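Local coordinates for toll-like receptor 13 (Mus musculus, PDB 4Z0C), which recognises bacterial 23S rRNA as an innate immune receptor and signals through MYD88 and TRAF6 to activate NF-kappa-B and cytokine secretion, at residues L340-N345 against S366-A371. Residues are numbered along the deposited sequence; the frame is centred on the assembly and turned at random.
Sequences LSFINN and SFPDFA. With NAG (2-acetamido-2-deoxy-beta-D-glucopyranose), chain Q.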
loop_
_atom_site.group_PDB
_atom_site.type_symbol
_atom_site.label_atom_id
_atom_site.label_comp_id
_atom_site.label_asym_id
_atom_site.label_seq_id
_atom_site.Cartn_x
_atom_site.Cartn_y
_atom_site.Cartn_z
ATOM N N LEU A 340 30.862 -9.508 -6.642
ATOM C CA LEU A 340 31.679 -9.451 -5.443
ATOM C C LEU A 340 30.921 -9.947 -4.226
ATOM O O LEU A 340 29.784 -9.520 -3.979
ATOM C CB LEU A 340 32.139 -8.017 -5.204
ATOM C CG LEU A 340 33.125 -7.468 -6.244
ATOM C CD1 LEU A 340 33.223 -5.951 -6.144
ATOM C CD2 LEU A 340 34.508 -8.137 -6.057
ATOM N N SER A 341 31.534 -10.860 -3.475
ATOM C CA SER A 341 30.971 -11.238 -2.194
ATOM C C SER A 341 31.979 -11.019 -1.079
ATOM O O SER A 341 31.636 -11.050 0.095
ATOM C CB SER A 341 30.436 -12.673 -2.209
ATOM O OG SER A 341 31.468 -13.631 -2.357
ATOM N N PHE A 342 33.227 -10.766 -1.433
ATOM C CA PHE A 342 34.210 -10.521 -0.387
ATOM C C PHE A 342 35.157 -9.414 -0.770
ATOM O O PHE A 342 35.653 -9.373 -1.896
ATOM C CB PHE A 342 34.996 -11.796 -0.025
ATOM C CG PHE A 342 35.887 -11.627 1.176
ATOM C CD1 PHE A 342 35.352 -11.625 2.458
ATOM C CD2 PHE A 342 37.255 -11.460 1.029
ATOM C CE1 PHE A 342 36.176 -11.461 3.567
ATOM C CE2 PHE A 342 38.085 -11.297 2.132
ATOM C CZ PHE A 342 37.553 -11.299 3.393
ATOM N N ILE A 343 35.400 -8.510 0.169
ATOM C CA ILE A 343 36.328 -7.414 -0.075
ATOM C C ILE A 343 36.932 -7.049 1.272
ATOM O O ILE A 343 36.263 -7.157 2.299
ATOM C CB ILE A 343 35.600 -6.210 -0.733
ATOM C CG1 ILE A 343 36.576 -5.248 -1.401
ATOM C CG2 ILE A 343 34.674 -5.489 0.257
ATOM C CD1 ILE A 343 35.952 -4.565 -2.580
ATOM N N ASN A 344 38.203 -6.672 1.295
ATOM C CA ASN A 344 38.826 -6.339 2.574
ATOM C C ASN A 344 39.908 -5.259 2.537
ATOM O O ASN A 344 40.049 -4.527 1.579
ATOM C CB ASN A 344 39.346 -7.609 3.257
ATOM C CG ASN A 344 40.606 -8.162 2.603
ATOM O OD1 ASN A 344 41.150 -7.589 1.649
ATOM N ND2 ASN A 344 41.084 -9.285 3.122
ATOM N N ASN A 345 40.693 -5.223 3.602
ATOM C CA ASN A 345 41.740 -4.240 3.827
ATOM C C ASN A 345 42.917 -4.252 2.850
ATOM O O ASN A 345 43.621 -3.263 2.703
ATOM C CB ASN A 345 42.299 -4.495 5.232
ATOM C CG ASN A 345 42.181 -3.299 6.107
ATOM O OD1 ASN A 345 41.704 -2.263 5.645
ATOM N ND2 ASN A 345 42.535 -3.425 7.389
ATOM N N SER A 366 28.042 -9.378 3.860
ATOM C CA SER A 366 28.739 -8.662 4.909
ATOM C C SER A 366 30.080 -8.119 4.421
ATOM O O SER A 366 30.436 -8.262 3.253
ATOM C CB SER A 366 28.960 -9.577 6.117
ATOM O OG SER A 366 29.351 -8.820 7.246
ATOM N N PHE A 367 30.805 -7.494 5.344
ATOM C CA PHE A 367 32.143 -6.993 5.120
ATOM C C PHE A 367 32.909 -7.258 6.391
ATOM O O PHE A 367 32.362 -7.124 7.485
ATOM C CB PHE A 367 32.129 -5.489 4.863
ATOM C CG PHE A 367 31.318 -5.093 3.673
ATOM C CD1 PHE A 367 31.874 -5.116 2.408
ATOM C CD2 PHE A 367 30.002 -4.705 3.815
ATOM C CE1 PHE A 367 31.136 -4.761 1.304
ATOM C CE2 PHE A 367 29.259 -4.345 2.710
ATOM C CZ PHE A 367 29.833 -4.372 1.451
ATOM N N PRO A 368 34.183 -7.637 6.255
ATOM C CA PRO A 368 35.009 -7.904 7.434
ATOM C C PRO A 368 35.426 -6.630 8.147
ATOM O O PRO A 368 35.339 -5.537 7.578
ATOM C CB PRO A 368 36.228 -8.622 6.845
ATOM C CG PRO A 368 36.292 -8.171 5.441
ATOM C CD PRO A 368 34.870 -7.967 5.000
ATOM N N ASP A 369 35.894 -6.795 9.382
ATOM C CA ASP A 369 36.385 -5.703 10.214
ATOM C C ASP A 369 37.459 -4.894 9.491
ATOM O O ASP A 369 38.337 -5.456 8.842
ATOM C CB ASP A 369 36.962 -6.259 11.513
ATOM C CG ASP A 369 35.954 -7.073 12.295
ATOM O OD1 ASP A 369 34.738 -6.926 12.027
ATOM O OD2 ASP A 369 36.380 -7.878 13.153
ATOM N N PHE A 370 37.358 -3.575 9.618
ATOM C CA PHE A 370 38.311 -2.619 9.047
ATOM C C PHE A 370 38.412 -2.621 7.520
ATOM O O PHE A 370 39.319 -2.020 6.978
ATOM C CB PHE A 370 39.691 -2.782 9.692
ATOM C CG PHE A 370 39.640 -2.897 11.185
ATOM C CD1 PHE A 370 39.521 -1.769 11.972
ATOM C CD2 PHE A 370 39.668 -4.143 11.801
ATOM C CE1 PHE A 370 39.454 -1.873 13.360
ATOM C CE2 PHE A 370 39.599 -4.261 13.192
ATOM C CZ PHE A 370 39.493 -3.126 13.974
ATOM N N ALA A 371 37.458 -3.251 6.837
ATOM C CA ALA A 371 37.471 -3.324 5.372
ATOM C C ALA A 371 37.624 -1.972 4.700
ATOM O O ALA A 371 38.385 -1.840 3.743
ATOM C CB ALA A 371 36.222 -4.023 4.850
HETATM C C1 NAG Q . 43.262 -4.615 7.722
HETATM C C2 NAG Q . 43.497 -3.581 8.837
HETATM C C3 NAG Q . 43.920 -4.240 10.160
HETATM C C4 NAG Q . 43.003 -5.421 10.484
HETATM C C5 NAG Q . 42.997 -6.359 9.282
HETATM C C6 NAG Q . 42.283 -7.690 9.512
HETATM C C7 NAG Q . 44.248 -1.266 8.347
HETATM C C8 NAG Q . 45.470 -0.405 8.196
HETATM N N2 NAG Q . 44.475 -2.586 8.420
HETATM O O3 NAG Q . 43.906 -3.296 11.211
HETATM O O4 NAG Q . 43.412 -6.086 11.656
HETATM O O5 NAG Q . 42.416 -5.648 8.203
HETATM O O6 NAG Q . 40.881 -7.532 9.487
HETATM O O7 NAG Q . 43.120 -0.756 8.389
HETATM O O HOH W 1 29.436 -11.597 1.786
#
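Glycosylated Asn345 carries GlcNAc on ND2 (1.4 Å to sugar C1), while its OD1 lies just 2.7 Å from Phe370 O, a close acceptor-acceptor approach and not a hydrogen bond. Leu340-Asn345 and Ser366-Ala371 are overlapping, roughly equivalent parts of successive leucine-rich repeats in the ectodomain solenoid. They illustrate how neighbouring coils, joined by parallel strands 332-334 and 356-358, stay packed beyond those strands: no direct hydrogen bond links the segments, which rely on van der Waals packing, a water bridge and the glycan. Pro368 is central: its CD lies 3.1 Å from Ile343 O, and its CG meets CE1 of Phe342 at 3.8 Å, the rings crossing obliquely. Phe342 reaches it with CG anti to the backbone N (chi1 -172°). On the buried side, Ile343 and Phe367 run alongside each other, and Ile343 CG2 abuts the ring edge in its plane, 3.6 Å from CD1. Trp348 and Phe364 also pack on Ile343. A water accepts a weak bond from Ser366 N and donates to Ser341 O. From Pro368 to Ala371 the chain makes a type II turn, closed by Ala371 N to Pro368 O. Sugar O6 bonds weakly to Asp369 O (3.3 Å), and Phe370 CD2 lies 3.8 Å from sugar C4.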